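Local coordinates for protein beta 1-3 glucanase (PDB 5H4E) that probably hydrolyses beta-1,3-glucans as a member of glycoside hydrolase family 64, at residues T132-F136 and S203-Y207; E196-L200 and L213-T217. All blocks are in the same frame, centred on the assembly; numbering follows the deposited sequence.

Contact 1: T132-F136 and S203-Y207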
ATOM      1  N   THR A 132       2.268  15.384 -10.304  1.00 22.37           N
ATOM      2  CA  THR A 132       1.453  16.184  -9.395  1.00 24.18           C
ATOM      3  C   THR A 132       0.079  16.482  -9.991  1.00 22.33           C
ATOM      4  O   THR A 132      -0.038  16.900 -11.141  1.00 21.77           O
ATOM      5  CB  THR A 132       2.150  17.520  -9.020  1.00 25.05           C
ATOM      6  OG1 THR A 132       2.565  18.199 -10.207  1.00 31.43           O
ATOM      7  CG2 THR A 132       3.365  17.247  -8.160  1.00 29.58           C
ATOM      8  N   GLY A 133      -0.969  16.235  -9.217  1.00 21.90           N
ATOM      9  CA  GLY A 133      -2.309  16.533  -9.679  1.00 21.98           C
ATOM     10  C   GLY A 133      -3.010  15.471 -10.519  1.00 20.70           C
ATOM     11  O   GLY A 133      -4.214  15.592 -10.775  1.00 20.03           O
ATOM     12  N   ILE A 134      -2.292  14.445 -10.970  1.00 18.54           N
ATOM     13  CA  ILE A 134      -2.922  13.439 -11.833  1.00 18.22           C
ATOM     14  C   ILE A 134      -3.753  12.439 -11.018  1.00 18.62           C
ATOM     15  O   ILE A 134      -3.328  11.993  -9.943  1.00 20.95           O
ATOM     16  CB  ILE A 134      -1.885  12.680 -12.671  1.00 18.75           C
ATOM     17  CG1 ILE A 134      -1.061  13.655 -13.526  1.00 20.74           C
ATOM     18  CG2 ILE A 134      -2.562  11.654 -13.564  1.00 17.59           C
ATOM     19  CD1 ILE A 134       0.060  12.982 -14.304  1.00 21.94           C
ATOM     20  N   MET A 135      -4.950  12.134 -11.504  1.00 19.02           N
ATOM     21  CA  MET A 135      -5.807  11.132 -10.865  1.00 16.56           C
ATOM     22  C   MET A 135      -5.241   9.763 -11.149  1.00 15.44           C
ATOM     23  O   MET A 135      -5.201   9.334 -12.304  1.00 18.13           O
ATOM     24  CB  MET A 135      -7.243  11.221 -11.376  1.00 19.45           C
ATOM     25  CG  MET A 135      -7.898  12.606 -11.219  1.00 21.49           C
ATOM     26  SD  MET A 135      -8.177  13.119  -9.510  1.00 22.34           S
ATOM     27  CE  MET A 135      -6.723  14.110  -9.231  1.00 22.28           C
ATOM     28  N   PHE A 136      -4.766   9.082 -10.112  1.00 15.97           N
ATOM     29  CA  PHE A 136      -4.268   7.716 -10.297  1.00 16.68           C
ATOM     30  C   PHE A 136      -4.362   6.918  -9.006  1.00 18.83           C
ATOM     31  O   PHE A 136      -4.381   7.487  -7.909  1.00 15.95           O
ATOM     32  CB  PHE A 136      -2.810   7.726 -10.792  1.00 17.61           C
ATOM     33  CG  PHE A 136      -1.805   8.135  -9.742  1.00 17.09           C
ATOM     34  CD1 PHE A 136      -1.230   7.196  -8.903  1.00 17.74           C
ATOM     35  CD2 PHE A 136      -1.427   9.468  -9.605  1.00 19.04           C
ATOM     36  CE1 PHE A 136      -0.315   7.566  -7.934  1.00 20.15           C
ATOM     37  CE2 PHE A 136      -0.505   9.846  -8.641  1.00 19.57           C
ATOM     38  CZ  PHE A 136       0.051   8.895  -7.802  1.00 19.47           C
ATOM     39  N   SER A 203      -7.402  18.847  -2.961  1.00 18.80           N
ATOM     40  CA  SER A 203      -8.469  18.728  -3.941  1.00 21.39           C
ATOM     41  C   SER A 203      -8.285  17.476  -4.812  1.00 22.28           C
ATOM     42  O   SER A 203      -9.267  16.888  -5.271  1.00 22.23           O
ATOM     43  CB  SER A 203      -8.546  19.990  -4.811  1.00 21.80           C
ATOM     44  OG  SER A 203      -7.367  20.139  -5.573  1.00 20.57           O
ATOM     45  N   ASP A 204      -7.038  17.059  -5.021  1.00 18.87           N
ATOM     46  CA  ASP A 204      -6.761  15.926  -5.908  1.00 19.25           C
ATOM     47  C   ASP A 204      -6.690  14.575  -5.186  1.00 20.21           C
ATOM     48  O   ASP A 204      -7.067  13.548  -5.757  1.00 17.76           O
ATOM     49  CB  ASP A 204      -5.456  16.159  -6.693  1.00 20.35           C
ATOM     50  CG  ASP A 204      -4.243  16.329  -5.797  1.00 18.62           C
ATOM     51  OD1 ASP A 204      -4.399  16.768  -4.638  1.00 18.42           O
ATOM     52  OD2 ASP A 204      -3.126  16.028  -6.263  1.00 20.62           O
ATOM     53  N   ARG A 205      -6.209  14.572  -3.941  1.00 18.46           N
ATOM     54  CA  ARG A 205      -6.127  13.333  -3.162  1.00 17.18           C
ATOM     55  C   ARG A 205      -6.042  13.638  -1.669  1.00 18.43           C
ATOM     56  O   ARG A 205      -5.760  14.769  -1.269  1.00 16.78           O
ATOM     57  CB  ARG A 205      -4.913  12.496  -3.598  1.00 17.47           C
ATOM     58  CG  ARG A 205      -3.554  13.021  -3.094  1.00 16.72           C
ATOM     59  CD  ARG A 205      -2.401  12.620  -4.005  1.00 18.93           C
ATOM     60  NE  ARG A 205      -2.558  13.266  -5.306  1.00 15.02           N
ATOM     61  CZ  ARG A 205      -2.736  12.632  -6.458  1.00 19.17           C
ATOM     62  NH1 ARG A 205      -2.900  13.345  -7.567  1.00 20.10           N
ATOM     63  NH2 ARG A 205      -2.729  11.301  -6.512  1.00 17.21           N
ATOM     64  N   ILE A 206      -6.281  12.630  -0.842  1.00 16.68           N
ATOM     65  CA  ILE A 206      -5.981  12.749   0.582  1.00 13.01           C
ATOM     66  C   ILE A 206      -4.686  12.004   0.884  1.00 15.92           C
ATOM     67  O   ILE A 206      -4.567  10.804   0.610  1.00 16.53           O
ATOM     68  CB  ILE A 206      -7.104  12.182   1.468  1.00 18.84           C
ATOM     69  CG1 ILE A 206      -8.442  12.842   1.124  1.00 18.07           C
ATOM     70  CG2 ILE A 206      -6.761  12.386   2.960  1.00 13.45           C
ATOM     71  CD1 ILE A 206      -9.655  12.126   1.737  1.00 16.35           C
ATOM     72  N   TYR A 207      -3.714  12.710   1.445  1.00 15.02           N
ATOM     73  CA  TYR A 207      -2.431  12.100   1.760  1.00 14.65           C
ATOM     74  C   TYR A 207      -2.520  11.283   3.022  1.00 16.29           C
ATOM     75  O   TYR A 207      -3.141  11.692   3.993  1.00 15.58           O
ATOM     76  CB  TYR A 207      -1.341  13.175   1.903  1.00 17.91           C
ATOM     77  CG  TYR A 207      -1.070  13.837   0.576  1.00 16.27           C
ATOM     78  CD1 TYR A 207      -0.243  13.228  -0.354  1.00 17.02           C
ATOM     79  CD2 TYR A 207      -1.671  15.050   0.236  1.00 17.68           C
ATOM     80  CE1 TYR A 207      -0.007  13.798  -1.585  1.00 18.78           C
ATOM     81  CE2 TYR A 207      -1.447  15.629  -1.009  1.00 19.46           C
ATOM     82  CZ  TYR A 207      -0.606  15.004  -1.906  1.00 17.77           C
ATOM     83  OH  TYR A 207      -0.366  15.568  -3.139  1.00 20.28           O
TER
HETATM   84  O   HOH W   1      -0.367  15.767  -6.469  1.00 22.52           O
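G133 meets D204 through both carbon and water: its CA lies 3.5 Å from D204 OD2, and water 1 accepts from G133 N and donates to the same OD2. That oxygen is already gripped side-on by the next residue, R205, whose NE and NH1 each stand 3.0 Å from D204 OD2. Both nitrogens come from one face of the carboxylate plane, well above it. The two bonds to one oxygen limit the rotation of the guanidinium, whose NH1 also reaches the other segment. The CB of I134 points away, and the residue takes part through its carbonyl: R205 NH1 donates to I134 O over 2.8 Å, almost straight at 177°. The acceptor lies in the guanidinium plane, whereas the donor stands above the carbonyl plane. CB of M135 points away from 203-207, but the chain bends at chi2 (-66°) and again at chi3, bringing CE to 3.5 Å from D204 CB and close to D204 O as well. F136 CE2 lies 3.4 Å from R205 NH2, the ring and guanidinium planes 34° apart. R205 NH2 donates to OE1 of Q157, whose NE2 bonds to F136 O, so one glutamine ties both segments together. The loop 132-136 leads into strand 136-144 and is bonded at M135 to Y101 of strand 95-101. Across from it, residues 203-207 enter the short strand 206-207, paired with 157-158, while I206 packs on helices 182-192 and 332-339.

Contact 2: E196-L200 and L213-T217; sequences EFKSL and LGTFT
F216 reaches from the loop 213-217 into residues 196-200 and lays its ring tip on F197. CB points toward the other segment, and with CG anti to the carbonyl carbon (chi1 -71°) the ring is carried on in that direction. On one flank of the ring CE1 lies 3.4 Å from E196 O, with L200 CD1 more loosely beside it at 4.3 Å. On the other flank CE2 comes to 3.8 Å from F197 CZ. CZ, the tip, sits over the centre of the F197 ring, 3.6 Å from F197 CE1, and also touches E196 CB. The ring planes of F197 and F216 are 31° apart, an oblique aromatic pair with centroids separated by 4.7 Å. Y225 adds an edge-to-face contact to each of the two phenylalanines, completing a three-ring cluster where the short helix 195-198 meets the loop that follows strand 206-207. Beside the rings, L200 CD2 packs on the backbone of the loop, 3.6 Å from G214 CA and close to T215 N. Polar atoms meet through water on the neighbouring side. Water 2 donates to E196 O and to T215 OG1, and sits 2.6 Å from S199 OG, so it joins three residues of the two segments that do not bond directly. T215 OG1 is also hydrogen-bonded to OD1 of N222, further along the same loop, and T215 CG2 rests against S199 OG. Nearer the start of the loop, water 3 donates to S199 O and to L213 O, at 2.9 Å from S199 O.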
ATOM      1  N   GLU A 196      -6.094  17.001  13.728  1.00 21.83           N
ATOM      2  CA  GLU A 196      -4.752  16.751  13.190  1.00 20.55           C
ATOM      3  C   GLU A 196      -4.768  16.110  11.801  1.00 19.63           C
ATOM      4  O   GLU A 196      -3.810  16.240  11.035  1.00 19.72           O
ATOM      5  CB  GLU A 196      -3.946  15.857  14.142  1.00 21.35           C
ATOM      6  CG  GLU A 196      -3.681  16.471  15.501  1.00 25.12           C
ATOM      7  CD  GLU A 196      -4.724  16.087  16.543  1.00 24.74           C
ATOM      8  OE1 GLU A 196      -5.827  15.639  16.173  1.00 24.46           O
ATOM      9  OE2 GLU A 196      -4.430  16.228  17.748  1.00 30.77           O
ATOM     10  N   PHE A 197      -5.851  15.410  11.474  1.00 21.09           N
ATOM     11  CA  PHE A 197      -5.906  14.653  10.224  1.00 17.79           C
ATOM     12  C   PHE A 197      -6.649  15.346   9.099  1.00 20.38           C
ATOM     13  O   PHE A 197      -6.619  14.870   7.966  1.00 17.93           O
ATOM     14  CB  PHE A 197      -6.549  13.288  10.475  1.00 16.65           C
ATOM     15  CG  PHE A 197      -5.693  12.378  11.288  1.00 17.17           C
ATOM     16  CD1 PHE A 197      -4.811  11.507  10.669  1.00 18.84           C
ATOM     17  CD2 PHE A 197      -5.749  12.415  12.672  1.00 18.97           C
ATOM     18  CE1 PHE A 197      -4.001  10.676  11.411  1.00 19.70           C
ATOM     19  CE2 PHE A 197      -4.936  11.589  13.428  1.00 18.79           C
ATOM     20  CZ  PHE A 197      -4.062  10.711  12.791  1.00 19.19           C
ATOM     21  N   LYS A 198      -7.305  16.464   9.403  1.00 18.68           N
ATOM     22  CA  LYS A 198      -8.205  17.099   8.441  1.00 22.25           C
ATOM     23  C   LYS A 198      -7.490  17.693   7.224  1.00 24.53           C
ATOM     24  O   LYS A 198      -7.993  17.591   6.100  1.00 22.38           O
ATOM     25  CB  LYS A 198      -9.038  18.192   9.129  1.00 23.22           C
ATOM     26  CG  LYS A 198     -10.096  17.653  10.088  1.00 27.57           C
ATOM     27  CD  LYS A 198     -11.155  18.715  10.384  1.00 30.67           C
ATOM     28  CE  LYS A 198     -12.259  18.179  11.300  1.00 30.77           C
ATOM     29  NZ  LYS A 198     -11.805  18.176  12.701  1.00 37.11           N
ATOM     30  N   SER A 199      -6.331  18.313   7.429  1.00 22.06           N
ATOM     31  CA  SER A 199      -5.685  19.015   6.313  1.00 21.89           C
ATOM     32  C   SER A 199      -4.904  18.063   5.413  1.00 22.65           C
ATOM     33  O   SER A 199      -4.221  18.497   4.488  1.00 21.72           O
ATOM     34  CB  SER A 199      -4.761  20.130   6.819  1.00 24.76           C
ATOM     35  OG  SER A 199      -3.588  19.621   7.437  1.00 24.91           O
ATOM     36  N   LEU A 200      -5.012  16.763   5.672  1.00 18.74           N
ATOM     37  CA  LEU A 200      -4.464  15.773   4.746  1.00 19.65           C
ATOM     38  C   LEU A 200      -5.231  15.811   3.432  1.00 18.81           C
ATOM     39  O   LEU A 200      -4.737  15.349   2.401  1.00 17.70           O
ATOM     40  CB  LEU A 200      -4.521  14.364   5.354  1.00 16.20           C
ATOM     41  CG  LEU A 200      -3.573  14.162   6.537  1.00 17.67           C
ATOM     42  CD1 LEU A 200      -3.714  12.732   7.133  1.00 16.32           C
ATOM     43  CD2 LEU A 200      -2.122  14.469   6.152  1.00 15.64           C
ATOM     44  N   LEU A 213       2.502  15.130   0.739  1.00 19.24           N
ATOM     45  CA  LEU A 213       2.357  16.418   1.428  1.00 18.22           C
ATOM     46  C   LEU A 213       1.667  16.266   2.790  1.00 19.73           C
ATOM     47  O   LEU A 213       1.149  17.232   3.354  1.00 17.15           O
ATOM     48  CB  LEU A 213       1.573  17.407   0.558  1.00 21.64           C
ATOM     49  CG  LEU A 213       2.128  17.694  -0.841  1.00 21.81           C
ATOM     50  CD1 LEU A 213       1.233  18.693  -1.587  1.00 19.10           C
ATOM     51  CD2 LEU A 213       3.571  18.206  -0.779  1.00 23.00           C
ATOM     52  N   GLY A 214       1.671  15.044   3.307  1.00 18.90           N
ATOM     53  CA  GLY A 214       1.121  14.761   4.622  1.00 16.37           C
ATOM     54  C   GLY A 214       1.827  15.517   5.740  1.00 21.34           C
ATOM     55  O   GLY A 214       3.016  15.837   5.642  1.00 19.57           O
ATOM     56  N   THR A 215       1.091  15.762   6.822  1.00 21.84           N
ATOM     57  CA  THR A 215       1.551  16.629   7.897  1.00 20.90           C
ATOM     58  C   THR A 215       2.204  15.899   9.068  1.00 22.43           C
ATOM     59  O   THR A 215       2.484  16.510  10.108  1.00 21.48           O
ATOM     60  CB  THR A 215       0.389  17.454   8.435  1.00 21.62           C
ATOM     61  OG1 THR A 215      -0.674  16.574   8.833  1.00 21.97           O
ATOM     62  CG2 THR A 215      -0.119  18.404   7.349  1.00 21.81           C
ATOM     63  N   PHE A 216       2.458  14.606   8.907  1.00 18.77           N
ATOM     64  CA  PHE A 216       2.974  13.816  10.018  1.00 22.43           C
ATOM     65  C   PHE A 216       4.424  13.401   9.804  1.00 19.97           C
ATOM     66  O   PHE A 216       4.979  12.609  10.575  1.00 19.81           O
ATOM     67  CB  PHE A 216       2.098  12.581  10.250  1.00 20.89           C
ATOM     68  CG  PHE A 216       0.735  12.888  10.837  1.00 19.92           C
ATOM     69  CD1 PHE A 216      -0.224  13.563  10.096  1.00 18.05           C
ATOM     70  CD2 PHE A 216       0.414  12.475  12.123  1.00 22.37           C
ATOM     71  CE1 PHE A 216      -1.476  13.831  10.619  1.00 20.20           C
ATOM     72  CE2 PHE A 216      -0.842  12.743  12.668  1.00 22.03           C
ATOM     73  CZ  PHE A 216      -1.794  13.416  11.918  1.00 17.40           C
ATOM     74  N   THR A 217       5.046  13.945   8.764  1.00 18.93           N
ATOM     75  CA  THR A 217       6.472  13.765   8.576  1.00 21.71           C
ATOM     76  C   THR A 217       7.218  14.540   9.658  1.00 26.32           C
ATOM     77  O   THR A 217       6.626  15.360  10.375  1.00 23.17           O
ATOM     78  CB  THR A 217       6.942  14.244   7.188  1.00 22.51           C
ATOM     79  OG1 THR A 217       6.830  15.667   7.125  1.00 25.08           O
ATOM     80  CG2 THR A 217       6.094  13.626   6.085  1.00 26.44           C
TER
HETATM   81  O   HOH W   2      -3.241  17.281   8.406  1.00 21.48           O
HETATM   82  O   HOH W   3      -1.507  18.061   3.548  1.00 23.69           O

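In the fold
Contacts 1 and 2 lie side by side, their centres 14 Å apart, and are interleaved along the chain: 132-136, 196-200, 203-207, 213-217. Residues 200 to 207 bridge them, leaving helix 195-198 in contact 2 and reaching strand 206-207 in contact 1. A probable hydrogen bond from Y207 N to L200 O, 3.0 Å long, closes that loop, and Y207 CD1 packs 3.5 Å from L213 N on the far loop. Contact 1 lies where this region meets the sheet that contains strands 95-101 and 136-144; contact 2 lies toward the part with helix 227-236, consistent with the two-domain architecture and open cleft known for GH64 enzymes.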